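Local structure of sialidase B (Streptococcus pneumoniae serotype 4, 4XJW) at residues E30-V35 against P138-N143; K60-S65 against I78-K83; S291-K296 against N464-A469; T418-M423 against F436-P441. The protein removes terminal sialic acid residues from oligosaccharides, glycoproteins and glycolipids, working as an intramolecular trans-sialidase. The protein carries 1 engineered substitution. All coordinates share one frame; numbering follows the deposited sequence.

Contact 1 (E30-V35 against P138-N143)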
# COMPACT_ATOMS: atom_id res chain seq x y z
N GLU A 30 -12.81 36.49 -4.76
CA GLU A 30 -11.62 35.79 -5.22
C GLU A 30 -11.53 34.33 -4.76
O GLU A 30 -10.58 33.63 -5.13
CB GLU A 30 -10.37 36.55 -4.80
CG GLU A 30 -10.21 37.90 -5.48
CD GLU A 30 -9.09 38.71 -4.88
OE1 GLU A 30 -8.86 38.56 -3.66
OE2 GLU A 30 -8.44 39.48 -5.62
N SER A 31 -12.51 33.89 -3.98
CA SER A 31 -12.52 32.52 -3.50
C SER A 31 -13.73 31.76 -4.00
O SER A 31 -14.86 32.26 -3.96
CB SER A 31 -12.46 32.49 -1.97
OG SER A 31 -11.23 33.03 -1.51
N GLN A 32 -13.51 30.53 -4.47
CA GLN A 32 -14.59 29.71 -5.00
C GLN A 32 -14.42 28.26 -4.60
O GLN A 32 -13.31 27.79 -4.36
CB GLN A 32 -14.66 29.81 -6.53
CG GLN A 32 -15.50 30.97 -7.08
CD GLN A 32 -14.79 32.32 -7.00
OE1 GLN A 32 -13.56 32.39 -7.09
NE2 GLN A 32 -15.57 33.39 -6.84
N THR A 33 -15.54 27.55 -4.54
CA THR A 33 -15.52 26.11 -4.33
C THR A 33 -16.40 25.49 -5.40
O THR A 33 -17.51 25.96 -5.63
CB THR A 33 -16.05 25.75 -2.94
OG1 THR A 33 -15.15 26.27 -1.96
CG2 THR A 33 -16.15 24.24 -2.77
N VAL A 34 -15.89 24.45 -6.05
CA VAL A 34 -16.66 23.69 -7.03
C VAL A 34 -16.95 22.31 -6.44
O VAL A 34 -16.03 21.64 -5.98
CB VAL A 34 -15.90 23.54 -8.36
CG1 VAL A 34 -16.74 22.73 -9.34
CG2 VAL A 34 -15.57 24.90 -8.94
N VAL A 35 -18.22 21.91 -6.42
CA VAL A 35 -18.57 20.56 -6.03
C VAL A 35 -19.20 19.85 -7.22
O VAL A 35 -20.15 20.36 -7.82
CB VAL A 35 -19.55 20.54 -4.84
CG1 VAL A 35 -19.95 19.11 -4.52
CG2 VAL A 35 -18.91 21.17 -3.62
N PRO A 138 -7.16 34.04 -8.57
CA PRO A 138 -8.57 33.71 -8.38
C PRO A 138 -9.15 33.21 -9.70
O PRO A 138 -8.86 33.81 -10.74
CB PRO A 138 -9.19 35.06 -8.00
CG PRO A 138 -8.05 35.87 -7.46
CD PRO A 138 -6.86 35.46 -8.26
N ILE A 139 -9.93 32.14 -9.67
CA ILE A 139 -10.46 31.60 -10.92
C ILE A 139 -11.44 32.58 -11.56
O ILE A 139 -11.63 32.58 -12.78
CB ILE A 139 -11.12 30.20 -10.75
CG1 ILE A 139 -12.36 30.28 -9.87
CG2 ILE A 139 -10.13 29.20 -10.19
CD1 ILE A 139 -13.13 28.97 -9.77
N SER A 140 -12.04 33.44 -10.75
CA SER A 140 -12.96 34.46 -11.23
C SER A 140 -12.25 35.69 -11.79
O SER A 140 -12.89 36.58 -12.36
CB SER A 140 -13.87 34.91 -10.09
OG SER A 140 -13.09 35.47 -9.06
N ASN A 141 -10.94 35.77 -11.62
CA ASN A 141 -10.23 36.97 -12.05
C ASN A 141 -9.27 36.72 -13.21
O ASN A 141 -8.37 37.52 -13.47
CB ASN A 141 -9.50 37.63 -10.87
CG ASN A 141 -9.17 39.09 -11.15
OD1 ASN A 141 -9.96 39.82 -11.76
ND2 ASN A 141 -7.99 39.52 -10.71
N ILE A 142 -9.47 35.61 -13.91
CA ILE A 142 -8.71 35.39 -15.14
C ILE A 142 -9.16 36.43 -16.18
O ILE A 142 -10.36 36.61 -16.41
CB ILE A 142 -8.87 33.95 -15.66
CG1 ILE A 142 -8.19 32.97 -14.69
CG2 ILE A 142 -8.29 33.80 -17.05
CD1 ILE A 142 -8.64 31.53 -14.85
N ASN A 143 -8.20 37.14 -16.75
CA ASN A 143 -8.51 38.27 -17.63
C ASN A 143 -9.41 37.89 -18.80
O ASN A 143 -9.07 37.01 -19.60
CB ASN A 143 -7.23 38.92 -18.16
CG ASN A 143 -7.50 40.22 -18.90
OD1 ASN A 143 -8.38 40.99 -18.52
ND2 ASN A 143 -6.75 40.45 -19.97
O HOH W 1 -10.88 31.57 -6.83
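E30 and P138 lie flank to flank, their side chains pointing the same way, with CG of E30 3.6 Å from CG of P138. Methylene meets ring methylene here. Beyond CG the glutamate chain stays extended (chi2 171°), which carries CD onward; at this exposed edge a glutamate can offer its aliphatic stem to the proline and its charge to solvent. A second apolar touch lies further down the strand, where CD1 of I139 comes within 3.7 Å of CB of Q32, the two side chains crossing at a slant. Between these patches the polar link is a water: it donates to O of E30 (2.7 Å) and to OE1 of Q32 (2.8 Å), and accepts from N of I139 at 3.0 Å. No direct hydrogen bond joins the segments, so this one molecule satisfies polar atoms from both. Residues 32-35 belong to a strand of one sheet of the concanavalin-like N-terminal domain, whereas 138-143 lie in the loop that leaves that sheet for strand 147-150 of the other. The bend of Q32 at chi2 (77°) turns CD back toward S140, whose OG stands 3.7 Å from OE1 of Q32, too far to bond. Both groups look instead to G29: its O accepts from OG of S140 and from NE2 of Q32, which also bonds to OD1 of N174. The loop is folded into a tight turn by N of N141 donating to O of P138 at 3.0 Å. Farther out, the branched, apolar I139 fits between the sheets, packing on S112 and on F64.

Contact 2 (K60-S65 against I78-K83). With PO4 (phosphate ion), chain D.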
# COMPACT_ATOMS: atom_id res chain seq x y z
N LYS A 60 -5.93 32.19 -25.75
CA LYS A 60 -6.14 30.76 -25.57
C LYS A 60 -5.53 30.24 -24.27
O LYS A 60 -5.90 29.16 -23.82
CB LYS A 60 -5.64 29.96 -26.76
CG LYS A 60 -4.14 29.74 -26.78
CD LYS A 60 -3.76 28.85 -27.95
CE LYS A 60 -2.34 28.34 -27.78
NZ LYS A 60 -1.43 29.41 -27.31
N ASN A 61 -4.62 31.00 -23.67
CA ASN A 61 -4.01 30.59 -22.40
C ASN A 61 -4.59 31.33 -21.20
O ASN A 61 -3.92 31.52 -20.19
CB ASN A 61 -2.49 30.76 -22.47
CG ASN A 61 -1.86 29.88 -23.51
OD1 ASN A 61 -2.42 28.84 -23.88
ND2 ASN A 61 -0.69 30.28 -24.01
N ASN A 62 -5.84 31.74 -21.33
CA ASN A 62 -6.55 32.37 -20.23
C ASN A 62 -7.74 31.51 -19.86
O ASN A 62 -8.84 31.71 -20.38
CB ASN A 62 -7.05 33.76 -20.61
CG ASN A 62 -5.96 34.82 -20.55
OD1 ASN A 62 -4.79 34.54 -20.79
ND2 ASN A 62 -6.36 36.05 -20.22
N TYR A 63 -7.53 30.53 -18.97
CA TYR A 63 -8.61 29.66 -18.55
C TYR A 63 -8.32 28.91 -17.27
O TYR A 63 -7.16 28.77 -16.86
CB TYR A 63 -8.99 28.65 -19.64
CG TYR A 63 -7.93 27.62 -19.96
CD1 TYR A 63 -6.98 27.87 -20.94
CD2 TYR A 63 -7.89 26.39 -19.31
CE1 TYR A 63 -6.02 26.94 -21.25
CE2 TYR A 63 -6.92 25.45 -19.62
CZ TYR A 63 -5.99 25.73 -20.59
OH TYR A 63 -5.02 24.81 -20.92
N PHE A 64 -9.40 28.45 -16.66
CA PHE A 64 -9.38 27.52 -15.54
C PHE A 64 -10.05 26.24 -16.01
O PHE A 64 -11.07 26.28 -16.71
CB PHE A 64 -10.15 28.09 -14.37
CG PHE A 64 -10.46 27.07 -13.29
CD1 PHE A 64 -9.44 26.55 -12.51
CD2 PHE A 64 -11.76 26.65 -13.07
CE1 PHE A 64 -9.71 25.63 -11.51
CE2 PHE A 64 -12.04 25.72 -12.07
CZ PHE A 64 -11.01 25.20 -11.30
N SER A 65 -9.50 25.10 -15.62
CA SER A 65 -10.13 23.84 -15.97
C SER A 65 -9.95 22.83 -14.86
O SER A 65 -8.94 22.87 -14.14
CB SER A 65 -9.54 23.29 -17.26
OG SER A 65 -8.23 22.78 -17.04
N ILE A 78 -4.80 26.60 -14.08
CA ILE A 78 -5.21 27.97 -13.78
C ILE A 78 -4.24 28.90 -14.50
O ILE A 78 -3.06 28.98 -14.13
CB ILE A 78 -5.24 28.26 -12.26
CG1 ILE A 78 -5.70 27.03 -11.48
CG2 ILE A 78 -6.15 29.42 -11.95
CD1 ILE A 78 -4.95 26.78 -10.21
N ARG A 79 -4.72 29.57 -15.55
CA ARG A 79 -3.82 30.25 -16.48
C ARG A 79 -4.30 31.64 -16.83
O ARG A 79 -5.48 31.85 -17.11
CB ARG A 79 -3.68 29.43 -17.76
CG ARG A 79 -3.33 27.97 -17.53
CD ARG A 79 -3.15 27.22 -18.82
NE ARG A 79 -1.98 27.72 -19.55
CZ ARG A 79 -1.62 27.32 -20.76
NH1 ARG A 79 -2.33 26.41 -21.42
NH2 ARG A 79 -0.53 27.84 -21.32
N ASP A 80 -3.37 32.59 -16.84
CA ASP A 80 -3.67 33.96 -17.25
C ASP A 80 -2.39 34.53 -17.85
O ASP A 80 -1.41 34.76 -17.14
CB ASP A 80 -4.11 34.80 -16.04
CG ASP A 80 -4.57 36.21 -16.42
OD1 ASP A 80 -3.87 36.89 -17.20
OD2 ASP A 80 -5.63 36.63 -15.92
N ALA A 81 -2.39 34.74 -19.17
CA ALA A 81 -1.19 35.14 -19.89
C ALA A 81 -0.76 36.56 -19.53
O ALA A 81 0.42 36.88 -19.55
CB ALA A 81 -1.41 35.02 -21.38
N GLN A 82 -1.73 37.41 -19.22
CA GLN A 82 -1.44 38.80 -18.89
C GLN A 82 -0.85 38.94 -17.49
O GLN A 82 -0.16 39.92 -17.19
CB GLN A 82 -2.68 39.67 -19.04
CG GLN A 82 -3.06 39.97 -20.50
CD GLN A 82 -3.71 38.78 -21.20
OE1 GLN A 82 -4.73 38.27 -20.75
NE2 GLN A 82 -3.11 38.34 -22.29
N LYS A 83 -1.14 37.97 -16.62
CA LYS A 83 -0.54 37.94 -15.29
C LYS A 83 0.73 37.09 -15.29
O LYS A 83 1.48 37.08 -14.32
CB LYS A 83 -1.53 37.41 -14.26
CG LYS A 83 -2.81 38.24 -14.11
CD LYS A 83 -3.81 37.56 -13.17
CE LYS A 83 -5.10 38.37 -13.00
NZ LYS A 83 -5.78 38.68 -14.29
P PO4 D . -1.96 23.97 -24.11
O1 PO4 D . -2.69 23.61 -25.37
O2 PO4 D . -1.90 25.48 -23.95
O3 PO4 D . -2.71 23.36 -22.94
O4 PO4 D . -0.56 23.40 -24.17
O HOH W 2 0.30 26.88 -23.80
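N62 grips the turn after strand 74-80 with both ends of its amide. OD1 of N62 accepts from N of A81 at 2.9 Å along a nearly straight bond (172°), the donor lying above the carbonyl plane, while ND2 of N62 donates to OE1 of Q82 at 2.8 Å. An asparagine suits the place because one short side chain supplies both an acceptor and a donor. The turn is also held from within: D80 forms an Asx motif, its OD1 accepting from N of K83, and its OD2 makes a 2.6 Å salt bridge with NZ of K83. On the buried face, CG1 of I78 meets the ring edge of F64 at CD1, and F64 goes on to pack against F110 of the opposing sheet. The other face is looser and wetter. There R79, bent at chi3 (67°), lies beside Y63 and reaches toward a phosphate ion, probably from the crystallisation liquor, to which NH1 of R79 donates at 2.7 Å. In the same guanidinium plane NH1 also meets OH of Y63 at 3.2 Å; that hydroxyl bonds to E77 as well. The amide of N61 stacks over one guanidinium face, the planes 22° apart, with CG of N61 3.3 Å from NH2 of R79. A water joins NH2 to the phosphate, and R155 is a further phosphate ligand. Of the backbone bonds, N of R79 donates to O of Y63 at 2.9 Å, while the return bond from N of Y63 to O of R79 is weak. Together the segments close the open end of the antiparallel beta hairpin 63-69/74-80, part of one sheet of the lectin-like sandwich.

Contact 3 (S291-K296 against N464-A469)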
# COMPACT_ATOMS: atom_id res chain seq x y z
N SER A 291 2.83 -10.76 7.13
CA SER A 291 1.99 -11.92 6.84
C SER A 291 1.36 -12.42 8.14
O SER A 291 2.02 -12.42 9.19
CB SER A 291 2.81 -13.04 6.18
OG SER A 291 1.95 -13.97 5.56
N ILE A 292 0.09 -12.86 8.07
CA ILE A 292 -0.68 -13.25 9.25
C ILE A 292 -1.21 -14.68 9.16
O ILE A 292 -1.61 -15.13 8.09
CB ILE A 292 -1.88 -12.31 9.46
CG1 ILE A 292 -1.41 -10.92 9.86
CG2 ILE A 292 -2.81 -12.84 10.55
CD1 ILE A 292 -2.54 -9.89 9.80
N VAL A 293 -1.23 -15.39 10.29
CA VAL A 293 -1.93 -16.66 10.37
C VAL A 293 -2.51 -16.80 11.77
O VAL A 293 -2.04 -16.15 12.71
CB VAL A 293 -0.97 -17.83 10.06
CG1 VAL A 293 -0.11 -18.13 11.27
CG2 VAL A 293 -1.76 -19.07 9.66
N GLU A 294 -3.55 -17.61 11.91
CA GLU A 294 -4.07 -17.92 13.25
C GLU A 294 -3.73 -19.35 13.60
O GLU A 294 -3.86 -20.25 12.76
CB GLU A 294 -5.57 -17.68 13.35
CG GLU A 294 -6.13 -17.90 14.77
CD GLU A 294 -7.55 -17.39 14.93
OE1 GLU A 294 -8.41 -17.80 14.12
OE2 GLU A 294 -7.79 -16.57 15.84
N ASP A 295 -3.28 -19.57 14.83
CA ASP A 295 -2.91 -20.90 15.31
C ASP A 295 -4.03 -21.53 16.11
O ASP A 295 -4.50 -20.96 17.09
CB ASP A 295 -1.63 -20.81 16.15
CG ASP A 295 -1.28 -22.13 16.80
OD1 ASP A 295 -1.41 -23.19 16.14
OD2 ASP A 295 -0.86 -22.11 17.97
N LYS A 296 -4.46 -22.73 15.71
CA LYS A 296 -5.53 -23.41 16.43
C LYS A 296 -5.07 -23.93 17.79
O LYS A 296 -5.83 -23.90 18.76
CB LYS A 296 -6.11 -24.55 15.59
CG LYS A 296 -7.08 -24.08 14.52
CD LYS A 296 -7.55 -25.24 13.66
CE LYS A 296 -6.38 -25.86 12.90
NZ LYS A 296 -6.83 -26.90 11.94
N ASN A 464 -2.39 -28.98 13.28
CA ASN A 464 -2.01 -27.70 13.86
C ASN A 464 -0.86 -27.03 13.11
O ASN A 464 -0.26 -26.07 13.59
CB ASN A 464 -1.65 -27.86 15.34
CG ASN A 464 -2.87 -28.15 16.20
OD1 ASN A 464 -2.86 -29.07 17.04
ND2 ASN A 464 -3.93 -27.38 15.99
N ARG A 465 -0.55 -27.55 11.92
CA ARG A 465 0.58 -27.06 11.15
C ARG A 465 0.36 -25.63 10.64
O ARG A 465 -0.70 -25.31 10.10
CB ARG A 465 0.88 -27.99 9.98
CG ARG A 465 1.95 -27.46 9.03
CD ARG A 465 2.56 -28.56 8.20
NE ARG A 465 3.47 -29.37 9.01
CZ ARG A 465 4.32 -30.25 8.50
NH1 ARG A 465 4.39 -30.43 7.19
NH2 ARG A 465 5.12 -30.95 9.29
N LEU A 466 1.38 -24.80 10.82
CA LEU A 466 1.42 -23.46 10.24
C LEU A 466 2.50 -23.36 9.17
O LEU A 466 3.61 -23.87 9.35
CB LEU A 466 1.72 -22.43 11.31
CG LEU A 466 0.83 -22.54 12.53
CD1 LEU A 466 1.35 -21.60 13.60
CD2 LEU A 466 -0.62 -22.21 12.17
N ILE A 467 2.18 -22.71 8.06
CA ILE A 467 3.16 -22.51 7.00
C ILE A 467 3.19 -21.06 6.54
O ILE A 467 2.14 -20.48 6.23
CB ILE A 467 2.89 -23.39 5.77
CG1 ILE A 467 2.78 -24.87 6.16
CG2 ILE A 467 4.01 -23.19 4.71
CD1 ILE A 467 2.65 -25.80 4.96
N PHE A 468 4.39 -20.50 6.46
CA PHE A 468 4.58 -19.18 5.85
C PHE A 468 5.49 -19.32 4.65
O PHE A 468 6.60 -19.83 4.77
CB PHE A 468 5.22 -18.21 6.85
CG PHE A 468 4.25 -17.64 7.85
CD1 PHE A 468 3.48 -16.53 7.53
CD2 PHE A 468 4.14 -18.21 9.11
CE1 PHE A 468 2.60 -15.99 8.44
CE2 PHE A 468 3.26 -17.67 10.05
CZ PHE A 468 2.49 -16.56 9.71
N ALA A 469 5.01 -18.84 3.50
CA ALA A 469 5.83 -18.81 2.29
C ALA A 469 6.85 -17.68 2.34
O ALA A 469 6.53 -16.55 2.77
CB ALA A 469 4.96 -18.68 1.06
O HOH W 3 4.31 -15.34 4.21
O HOH W 4 0.86 -24.91 16.02
O HOH W 5 -3.10 -24.35 13.92
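OD1 of D295 accepts from a water at 2.9 Å, and the same water donates to the backbone O of N464. A weak bond from N of K297 also reaches OD1, while OD2 of D295 is held by the hydroxyls of S298 and S484. A buried carboxylate fits here because so many donors converge on it. Its CB, meanwhile, packs against CD1 of L466 at 4.0 Å, the side chains crossing at about a right angle. The other leucine methyl, CD2, lies 4.2 Å from CG2 of V293. More tightly packed is F468: CG1 of V293, set between its backbone N and carbonyl carbon (chi1 79°), comes within 3.4 Å of CZ. At another part of that ring OG of S291 approaches the edge in plane, 3.6 Å from CD1. This small hydroxyl leaves room for the phenyl group and donates to a second water, which binds O of A469 at 2.9 Å. The two strand axes run 8.4 Å apart and antiparallel, too distant for backbone pairing, and side chains fill the gap. Strand 286-294 pairs instead with strand 451-459, the neighbour of 466-472. Such meeting of side chains between an inner strand and the second strand of the next blade is characteristic of blade packing in the sialidase beta-propeller, here with the side chain of S291 about 10 Å from that of E503, the predicted active-site residue.

Contact 4 (T418-M423 against F436-P441)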
# COMPACT_ATOMS: atom_id res chain seq x y z
N THR A 418 22.06 -6.94 7.14
CA THR A 418 21.40 -7.84 6.20
C THR A 418 19.94 -7.90 6.59
O THR A 418 19.55 -7.29 7.58
CB THR A 418 22.05 -9.24 6.22
OG1 THR A 418 21.56 -10.03 5.12
CG2 THR A 418 21.76 -9.96 7.54
N ASN A 419 19.13 -8.64 5.83
CA ASN A 419 17.70 -8.75 6.15
C ASN A 419 17.39 -9.96 7.02
O ASN A 419 18.02 -11.02 6.89
CB ASN A 419 16.87 -8.80 4.88
CG ASN A 419 17.29 -9.94 3.97
OD1 ASN A 419 18.39 -9.90 3.41
ND2 ASN A 419 16.44 -10.95 3.84
N TYR A 420 16.41 -9.80 7.91
CA TYR A 420 15.99 -10.86 8.82
C TYR A 420 14.48 -11.07 8.73
O TYR A 420 13.78 -10.25 8.12
CB TYR A 420 16.33 -10.50 10.27
CG TYR A 420 17.79 -10.18 10.52
CD1 TYR A 420 18.32 -8.93 10.20
CD2 TYR A 420 18.64 -11.13 11.09
CE1 TYR A 420 19.65 -8.64 10.43
CE2 TYR A 420 19.97 -10.84 11.33
CZ TYR A 420 20.47 -9.60 10.99
OH TYR A 420 21.79 -9.32 11.22
N ILE A 421 13.99 -12.15 9.32
CA ILE A 421 12.55 -12.33 9.51
C ILE A 421 12.27 -12.36 10.99
O ILE A 421 12.99 -13.03 11.74
CB ILE A 421 12.04 -13.64 8.87
CG1 ILE A 421 12.26 -13.63 7.36
CG2 ILE A 421 10.54 -13.85 9.15
CD1 ILE A 421 11.78 -14.90 6.65
N ALA A 422 11.24 -11.64 11.43
CA ALA A 422 10.84 -11.68 12.83
C ALA A 422 9.39 -12.10 12.93
O ALA A 422 8.65 -11.98 11.96
CB ALA A 422 11.04 -10.36 13.50
N MET A 423 9.00 -12.54 14.13
CA MET A 423 7.62 -12.92 14.39
C MET A 423 7.13 -12.23 15.65
O MET A 423 7.91 -11.97 16.57
CB MET A 423 7.51 -14.44 14.53
CG MET A 423 8.09 -15.01 15.79
SD MET A 423 7.62 -16.74 16.02
CE MET A 423 6.03 -16.81 15.30
N PHE A 436 8.70 -8.52 19.23
CA PHE A 436 9.08 -9.45 18.17
C PHE A 436 10.31 -10.29 18.54
O PHE A 436 11.14 -9.88 19.35
CB PHE A 436 9.25 -8.73 16.81
CG PHE A 436 10.51 -7.90 16.69
CD1 PHE A 436 11.74 -8.49 16.41
CD2 PHE A 436 10.46 -6.51 16.81
CE1 PHE A 436 12.89 -7.73 16.29
CE2 PHE A 436 11.60 -5.74 16.69
CZ PHE A 436 12.82 -6.35 16.42
N LYS A 437 10.36 -11.49 17.97
CA LYS A 437 11.53 -12.36 18.08
C LYS A 437 12.06 -12.66 16.68
O LYS A 437 11.28 -12.83 15.74
CB LYS A 437 11.18 -13.66 18.78
CG LYS A 437 10.74 -13.47 20.22
CD LYS A 437 10.40 -14.79 20.88
CE LYS A 437 9.97 -14.57 22.32
NZ LYS A 437 10.54 -15.62 23.21
N LEU A 438 13.38 -12.73 16.54
CA LEU A 438 13.95 -13.11 15.25
C LEU A 438 13.78 -14.61 14.99
O LEU A 438 13.95 -15.42 15.89
CB LEU A 438 15.43 -12.75 15.18
CG LEU A 438 15.73 -11.25 15.23
CD1 LEU A 438 17.24 -10.95 15.17
CD2 LEU A 438 14.98 -10.49 14.15
N LEU A 439 13.43 -14.96 13.75
CA LEU A 439 13.44 -16.36 13.35
C LEU A 439 14.88 -16.81 13.15
O LEU A 439 15.75 -16.00 12.83
CB LEU A 439 12.63 -16.57 12.06
CG LEU A 439 11.10 -16.47 12.15
CD1 LEU A 439 10.43 -17.42 11.17
CD2 LEU A 439 10.61 -16.71 13.55
N PRO A 440 15.14 -18.12 13.33
CA PRO A 440 16.49 -18.62 13.05
C PRO A 440 16.80 -18.53 11.56
O PRO A 440 15.88 -18.44 10.74
CB PRO A 440 16.40 -20.08 13.47
CG PRO A 440 14.96 -20.44 13.30
CD PRO A 440 14.21 -19.20 13.69
N PRO A 441 18.09 -18.57 11.19
CA PRO A 441 18.44 -18.66 9.77
C PRO A 441 18.12 -20.06 9.26
O PRO A 441 18.25 -21.03 10.01
CB PRO A 441 19.96 -18.42 9.78
CG PRO A 441 20.40 -18.83 11.13
CD PRO A 441 19.27 -18.50 12.07
O HOH W 6 15.84 -13.73 11.67
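L439 leans over I421 and M423, and each of its side-chain atoms has a partner there. CB lies 3.6 Å from O of I421; CG, anti to its own carbonyl carbon (chi1 -72°), meets CG2 of I421 at 4.0 Å. CD1 stays near the same isoleucine methyl, while CD2 turns to M423, 3.8 Å from its CG and 3.9 Å from its SD. A branched leucine can thus serve two neighbours, and W488 and L479 cover the cluster further. Under the side chain, N of L439 donates to O of I421 at 2.8 Å, nearly straight at 169°. That oxygen also accepts from a water shared with O of L439. M423 and K437 form a hydrogen-bonded antiparallel pair, bonded both ways. On the sheet face of A422 the small CB leaves space for F436, whose CD1 comes within 3.5 Å, and for L438; the F436 ring continues onto those of Y370 and F287. K437 is exposed, and its chain leads NZ away from the strand pair. These are the last two strands of a propeller blade, the hairpin whose connection carries the second BNR (Asp-box) repeat, residues 424-435.

In the fold
The four contacts fall into two pairs on opposite sides of the chain's centre, contacts 1 and 2 in the lectin-like N-terminal domain and contacts 3 and 4 in the catalytic propeller, with centres of contacts 1 and 3 about 57 Å apart. Contact 2 is nested in the loop closed by contact 1, and the two touch: N143 probably bonds through its N to OD2 of D80 and through its O to ND2 of N62. Contact 4 is likewise nested within contact 3; their centres are about 16 Å apart and both reach one mixed sheet, in which strand 301-308 separates 286-294 from 420-426. In each domain, then, a pairing of strands close in sequence lies inside a loop closed by a longer-range contact.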